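Local coordinates for periplasmic binding protein (Sulfurospirillum deleyianum, PDB 4PAG) that probably captures a small solute in the periplasm, as a siderophore- or cobalamin-type binding protein of an ABC transporter, and holds a histidine in this crystal, at residues Phe275-Leu279 / Phe304-Phe309; Leu82-Leu86 / Asp108-Ile114. Residue numbers count along the deposited sequence, not the author numbering.

Contact 1: Phe275-Leu279 / Phe304-Phe309; sequences FMRIL and FYQLFF
This is a buried, largely apolar helix-helix contact, an aromatic cluster centred on Phe-304, between the start of helix 277-288 and the C-terminal part of helix 297-309, its centre about 11 Å from that of the chain; no hydrogen bond joins the segments. Residues 304-309 are helical (Phe-308 N to Phe-304 O 2.9 Å); in 275-279, Ile-278 N meets Phe-275 O at 3.0 Å. The nearest CA atoms are those of Leu-279 and Phe-304, 7.1 Å apart. Phe-304 (chi1 t) projects into the middle: Leu-279 CB makes a CH-pi contact 3.9 Å from its ring centroid, 8° off the normal, and Ile-278 CG2 reaches Phe-304 CE2 at 3.8 Å. Selenomethionine Met-276, m at all three chi angles, makes two edge-on Met-aromatic contacts, SE lying 3.9 Å from Phe-304 CE1 and 3.6 Å from Phe-309 CZ. Phe-275 (chi1 p) lies nearly parallel to Phe-308, planes at 10°, but centroids 5.5 Å apart mean scant overlap; Phe-275 CE2 to Phe-308 CD2 is 3.5 Å. Tyr-305 OH hydrogen-bonds to Ser-264 and Trp-268. Val-36 of helix 28-37 touches Phe-275, Phe-308 and Phe-309, while helix 141-163 packs on Ile-278 and Phe-308.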
loop_
_atom_site.group_PDB
_atom_site.type_symbol
_atom_site.label_atom_id
_atom_site.label_comp_id
_atom_site.label_asym_id
_atom_site.label_seq_id
_atom_site.Cartn_x
_atom_site.Cartn_y
_atom_site.Cartn_z
ATOM N N PHE A 275 -3.963 0.061 1.980
ATOM C CA PHE A 275 -5.293 0.387 1.480
ATOM C C PHE A 275 -5.292 1.415 0.331
ATOM O O PHE A 275 -6.270 1.514 -0.404
ATOM C CB PHE A 275 -6.143 0.932 2.627
ATOM C CG PHE A 275 -5.792 2.330 2.997
ATOM C CD1 PHE A 275 -4.792 2.588 3.910
ATOM C CD2 PHE A 275 -6.435 3.403 2.383
ATOM C CE1 PHE A 275 -4.448 3.897 4.225
ATOM C CE2 PHE A 275 -6.093 4.701 2.690
ATOM C CZ PHE A 275 -5.097 4.953 3.620
HETATM N N MSE A 276 -4.222 2.193 0.183
HETATM C CA MSE A 276 -4.116 3.145 -0.940
HETATM C C MSE A 276 -4.283 2.452 -2.279
HETATM O O MSE A 276 -4.650 3.091 -3.280
HETATM C CB MSE A 276 -2.759 3.849 -0.963
HETATM C CG MSE A 276 -2.480 4.743 0.236
HETATM SE SE MSE A 276 -3.719 6.269 0.357
HETATM C CE MSE A 276 -3.164 7.266 -1.255
ATOM N N ARG A 277 -4.027 1.145 -2.309
ATOM C CA ARG A 277 -4.197 0.332 -3.524
ATOM C C ARG A 277 -5.625 0.306 -4.062
ATOM O O ARG A 277 -5.838 0.075 -5.259
ATOM C CB ARG A 277 -3.710 -1.091 -3.283
ATOM C CG ARG A 277 -2.204 -1.173 -3.152
ATOM C CD ARG A 277 -1.728 -2.479 -2.534
ATOM N NE ARG A 277 -0.292 -2.586 -2.737
ATOM C CZ ARG A 277 0.448 -3.670 -2.545
ATOM N NH1 ARG A 277 -0.086 -4.805 -2.091
ATOM N NH2 ARG A 277 1.754 -3.607 -2.808
ATOM N N ILE A 278 -6.597 0.542 -3.181
ATOM C CA ILE A 278 -7.982 0.743 -3.593
ATOM C C ILE A 278 -8.063 1.771 -4.735
ATOM O O ILE A 278 -8.796 1.574 -5.705
ATOM C CB ILE A 278 -8.832 1.194 -2.390
ATOM C CG1 ILE A 278 -8.990 0.021 -1.419
ATOM C CG2 ILE A 278 -10.197 1.700 -2.832
ATOM C CD1 ILE A 278 -9.266 0.449 0.010
ATOM N N LEU A 279 -7.295 2.850 -4.610
ATOM C CA LEU A 279 -7.197 3.873 -5.648
ATOM C C LEU A 279 -6.049 3.577 -6.611
ATOM O O LEU A 279 -6.195 3.728 -7.829
ATOM C CB LEU A 279 -6.985 5.243 -5.009
ATOM C CG LEU A 279 -6.763 6.423 -5.952
ATOM C CD1 LEU A 279 -8.017 6.699 -6.755
ATOM C CD2 LEU A 279 -6.355 7.653 -5.157
ATOM N N PHE A 304 -11.915 9.646 -3.376
ATOM C CA PHE A 304 -11.116 8.865 -2.439
ATOM C C PHE A 304 -10.442 9.771 -1.394
ATOM O O PHE A 304 -10.505 9.502 -0.185
ATOM C CB PHE A 304 -10.098 8.024 -3.203
ATOM C CG PHE A 304 -9.299 7.100 -2.337
ATOM C CD1 PHE A 304 -8.121 7.532 -1.761
ATOM C CD2 PHE A 304 -9.725 5.799 -2.098
ATOM C CE1 PHE A 304 -7.377 6.695 -0.962
ATOM C CE2 PHE A 304 -8.981 4.951 -1.299
ATOM C CZ PHE A 304 -7.805 5.404 -0.732
ATOM N N TYR A 305 -9.832 10.857 -1.850
ATOM C CA TYR A 305 -9.137 11.764 -0.940
ATOM C C TYR A 305 -10.106 12.486 -0.005
ATOM O O TYR A 305 -9.780 12.731 1.170
ATOM C CB TYR A 305 -8.222 12.744 -1.699
ATOM C CG TYR A 305 -6.823 12.176 -1.886
ATOM C CD1 TYR A 305 -6.605 11.077 -2.717
ATOM C CD2 TYR A 305 -5.735 12.710 -1.212
ATOM C CE1 TYR A 305 -5.340 10.538 -2.872
ATOM C CE2 TYR A 305 -4.459 12.177 -1.364
ATOM C CZ TYR A 305 -4.266 11.083 -2.189
ATOM O OH TYR A 305 -3.002 10.536 -2.356
ATOM N N GLN A 306 -11.306 12.777 -0.500
ATOM C CA GLN A 306 -12.311 13.457 0.313
ATOM C C GLN A 306 -12.714 12.606 1.502
ATOM O O GLN A 306 -12.726 13.088 2.632
ATOM C CB GLN A 306 -13.548 13.819 -0.514
ATOM C CG GLN A 306 -14.474 14.821 0.172
ATOM C CD GLN A 306 -15.464 14.205 1.149
ATOM O OE1 GLN A 306 -15.840 13.031 1.040
ATOM N NE2 GLN A 306 -15.919 15.017 2.103
ATOM N N LEU A 307 -13.013 11.342 1.247
ATOM C CA LEU A 307 -13.509 10.436 2.284
ATOM C C LEU A 307 -12.378 9.943 3.180
ATOM O O LEU A 307 -12.474 10.023 4.416
ATOM C CB LEU A 307 -14.247 9.251 1.655
ATOM C CG LEU A 307 -14.756 8.179 2.628
ATOM C CD1 LEU A 307 -15.781 8.767 3.590
ATOM C CD2 LEU A 307 -15.342 6.995 1.883
ATOM N N PHE A 308 -11.303 9.445 2.571
ATOM C CA PHE A 308 -10.205 8.844 3.348
ATOM C C PHE A 308 -9.372 9.862 4.119
ATOM O O PHE A 308 -8.985 9.595 5.253
ATOM C CB PHE A 308 -9.310 7.947 2.468
ATOM C CG PHE A 308 -9.900 6.592 2.211
ATOM C CD1 PHE A 308 -10.925 6.437 1.303
ATOM C CD2 PHE A 308 -9.467 5.478 2.925
ATOM C CE1 PHE A 308 -11.501 5.196 1.080
ATOM C CE2 PHE A 308 -10.029 4.236 2.702
ATOM C CZ PHE A 308 -11.053 4.092 1.779
ATOM N N PHE A 309 -9.118 11.027 3.525
ATOM C CA PHE A 309 -8.232 12.024 4.129
ATOM C C PHE A 309 -8.940 13.308 4.563
ATOM O O PHE A 309 -8.357 14.111 5.283
ATOM C CB PHE A 309 -7.064 12.348 3.182
ATOM C CG PHE A 309 -6.125 11.191 2.975
ATOM C CD1 PHE A 309 -5.239 10.819 3.983
ATOM C CD2 PHE A 309 -6.134 10.458 1.795
ATOM C CE1 PHE A 309 -4.381 9.742 3.811
ATOM C CE2 PHE A 309 -5.274 9.383 1.619
ATOM C CZ PHE A 309 -4.397 9.024 2.629
#

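Contact 2: Leu82-Leu86 / Asp108-Ile114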
loop_
_atom_site.group_PDB
_atom_site.type_symbol
_atom_site.label_atom_id
_atom_site.label_comp_id
_atom_site.label_asym_id
_atom_site.label_seq_id
_atom_site.Cartn_x
_atom_site.Cartn_y
_atom_site.Cartn_z
ATOM N N LEU A 82 11.011 -2.747 21.019
ATOM C CA LEU A 82 10.192 -3.520 21.962
ATOM C C LEU A 82 10.025 -2.843 23.331
ATOM O O LEU A 82 8.918 -2.812 23.882
ATOM C CB LEU A 82 10.762 -4.940 22.110
ATOM C CG LEU A 82 10.746 -5.794 20.826
ATOM C CD1 LEU A 82 11.315 -7.193 21.047
ATOM C CD2 LEU A 82 9.344 -5.900 20.247
ATOM N N GLU A 83 11.109 -2.278 23.857
ATOM C CA GLU A 83 11.069 -1.609 25.155
ATOM C C GLU A 83 10.122 -0.411 25.118
ATOM O O GLU A 83 9.334 -0.208 26.036
ATOM C CB GLU A 83 12.470 -1.146 25.590
ATOM C CG GLU A 83 13.501 -2.259 25.764
ATOM C CD GLU A 83 14.274 -2.598 24.489
ATOM O OE1 GLU A 83 13.782 -2.317 23.367
ATOM O OE2 GLU A 83 15.384 -3.161 24.611
ATOM N N ALA A 84 10.204 0.375 24.047
ATOM C CA ALA A 84 9.373 1.569 23.890
ATOM C C ALA A 84 7.903 1.212 23.669
ATOM O O ALA A 84 7.005 1.837 24.235
ATOM C CB ALA A 84 9.886 2.409 22.731
ATOM N N ILE A 85 7.660 0.205 22.839
ATOM C CA ILE A 85 6.298 -0.275 22.627
ATOM C C ILE A 85 5.710 -0.709 23.966
ATOM O O ILE A 85 4.629 -0.264 24.347
ATOM C CB ILE A 85 6.255 -1.432 21.613
ATOM C CG1 ILE A 85 6.623 -0.909 20.220
ATOM C CG2 ILE A 85 4.867 -2.057 21.573
ATOM C CD1 ILE A 85 7.052 -1.991 19.250
ATOM N N LEU A 86 6.438 -1.551 24.693
ATOM C CA LEU A 86 5.960 -2.025 25.991
ATOM C C LEU A 86 5.699 -0.849 26.935
ATOM O O LEU A 86 4.667 -0.802 27.605
ATOM C CB LEU A 86 6.963 -2.999 26.615
ATOM C CG LEU A 86 6.605 -3.627 27.969
ATOM C CD1 LEU A 86 5.222 -4.267 27.956
ATOM C CD2 LEU A 86 7.666 -4.649 28.355
ATOM N N ASP A 108 8.335 -12.047 19.096
ATOM C CA ASP A 108 8.521 -10.783 19.816
ATOM C C ASP A 108 7.288 -10.354 20.606
ATOM O O ASP A 108 7.412 -9.750 21.677
ATOM C CB ASP A 108 8.900 -9.657 18.846
ATOM C CG ASP A 108 10.273 -9.842 18.232
ATOM O OD1 ASP A 108 11.028 -10.733 18.672
ATOM O OD2 ASP A 108 10.600 -9.083 17.296
ATOM N N LEU A 109 6.103 -10.629 20.067
ATOM C CA LEU A 109 4.861 -10.315 20.775
ATOM C C LEU A 109 4.743 -11.106 22.075
ATOM O O LEU A 109 4.222 -10.589 23.060
ATOM C CB LEU A 109 3.639 -10.598 19.904
ATOM C CG LEU A 109 3.334 -9.639 18.750
ATOM C CD1 LEU A 109 2.166 -10.214 17.969
ATOM C CD2 LEU A 109 3.038 -8.219 19.209
ATOM N N ALA A 110 5.219 -12.350 22.073
ATOM C CA ALA A 110 5.237 -13.174 23.286
ATOM C C ALA A 110 6.074 -12.499 24.369
ATOM O O ALA A 110 5.684 -12.432 25.531
ATOM C CB ALA A 110 5.784 -14.560 22.984
ATOM N N ARG A 111 7.224 -11.988 23.962
ATOM C CA ARG A 111 8.116 -11.265 24.855
ATOM C C ARG A 111 7.462 -10.014 25.443
ATOM O O ARG A 111 7.604 -9.740 26.633
ATOM C CB ARG A 111 9.372 -10.897 24.080
ATOM C CG ARG A 111 10.421 -10.145 24.858
ATOM C CD ARG A 111 11.609 -9.944 23.953
ATOM N NE ARG A 111 12.478 -8.885 24.429
ATOM C CZ ARG A 111 13.518 -8.420 23.748
ATOM N NH1 ARG A 111 13.822 -8.924 22.551
ATOM N NH2 ARG A 111 14.255 -7.447 24.265
ATOM N N ILE A 112 6.738 -9.283 24.599
ATOM C CA ILE A 112 6.065 -8.036 24.977
ATOM C C ILE A 112 4.871 -8.265 25.895
ATOM O O ILE A 112 4.645 -7.478 26.815
ATOM C CB ILE A 112 5.591 -7.263 23.716
ATOM C CG1 ILE A 112 6.791 -6.713 22.944
ATOM C CG2 ILE A 112 4.645 -6.123 24.071
ATOM C CD1 ILE A 112 7.719 -5.842 23.765
ATOM N N SER A 113 4.096 -9.313 25.626
ATOM C CA SER A 113 2.928 -9.658 26.443
ATOM C C SER A 113 1.861 -8.545 26.456
ATOM O O SER A 113 1.326 -8.190 27.502
ATOM C CB SER A 113 3.374 -10.051 27.868
ATOM O OG SER A 113 2.286 -10.129 28.771
ATOM N N ILE A 114 1.583 -7.996 25.273
ATOM C CA ILE A 114 0.455 -7.084 25.043
ATOM C C ILE A 114 -0.502 -7.820 24.102
ATOM O O ILE A 114 -0.038 -8.494 23.188
ATOM C CB ILE A 114 0.914 -5.767 24.367
ATOM C CG1 ILE A 114 1.836 -4.955 25.294
ATOM C CG2 ILE A 114 -0.284 -4.913 23.942
ATOM C CD1 ILE A 114 1.118 -4.142 26.347
#
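Helices 82-88 and 99-112 precede and follow strand 92-96, and both touch its Ile-93, through Ile-85 and Leu-109. Their segments 82-86 and 108-112 cross at -48°, axes 10.6 Å apart at closest approach. The main bump is Ile-112: its CD1 enters the hollow between Leu-82 and Leu-86, lying 3.6 Å from Leu-82 CB, 4.1 Å from Leu-86 CB and 3.3 Å from Leu-82 O. In return Leu-82 extends between Asp-108 and Arg-111, its CD1 4.0 Å from Asp-108 CG and 3.4 Å from Arg-111 NH1, over one face of the guanidinium. Past the helix end, Ser-113 turns the chain with positive phi (61°), and Leu-86 CD1 lies 3.5 Å from Ile-112 O and 4.4 Å from Ile-114 CG1. No hydrogen bond joins the segments. Glu-83 OE2 and Arg-111 NH2 stay 4.4 Å apart, beyond a salt bridge, and Asp-108 OD2 is hydrogen-bonded to Trp-74 NE1, so cohesion comes chiefly from aliphatic shape matching with a polar margin.

Contact 2 comes first along the chain and closes before contact 1 opens, so the two are in series. Their centres are 31 Å apart and their nearest atoms about 20 Å, with no touch and no shared helix. Contact 2 is peripheral, its centre 25 Å from the centre of the chain, pairing helices 82-88 and 99-112 that precede and follow strand 92-96 and both touch its Ile-93. Contact 1, at 11 Å, joins two later helices in the interior; Tyr-305 has its side chain about 10 Å from the bound histidine and meets Phe-322 of that ligand's pocket. Contact 1 thus lies nearer the centre of the chain and contact 2 near its periphery.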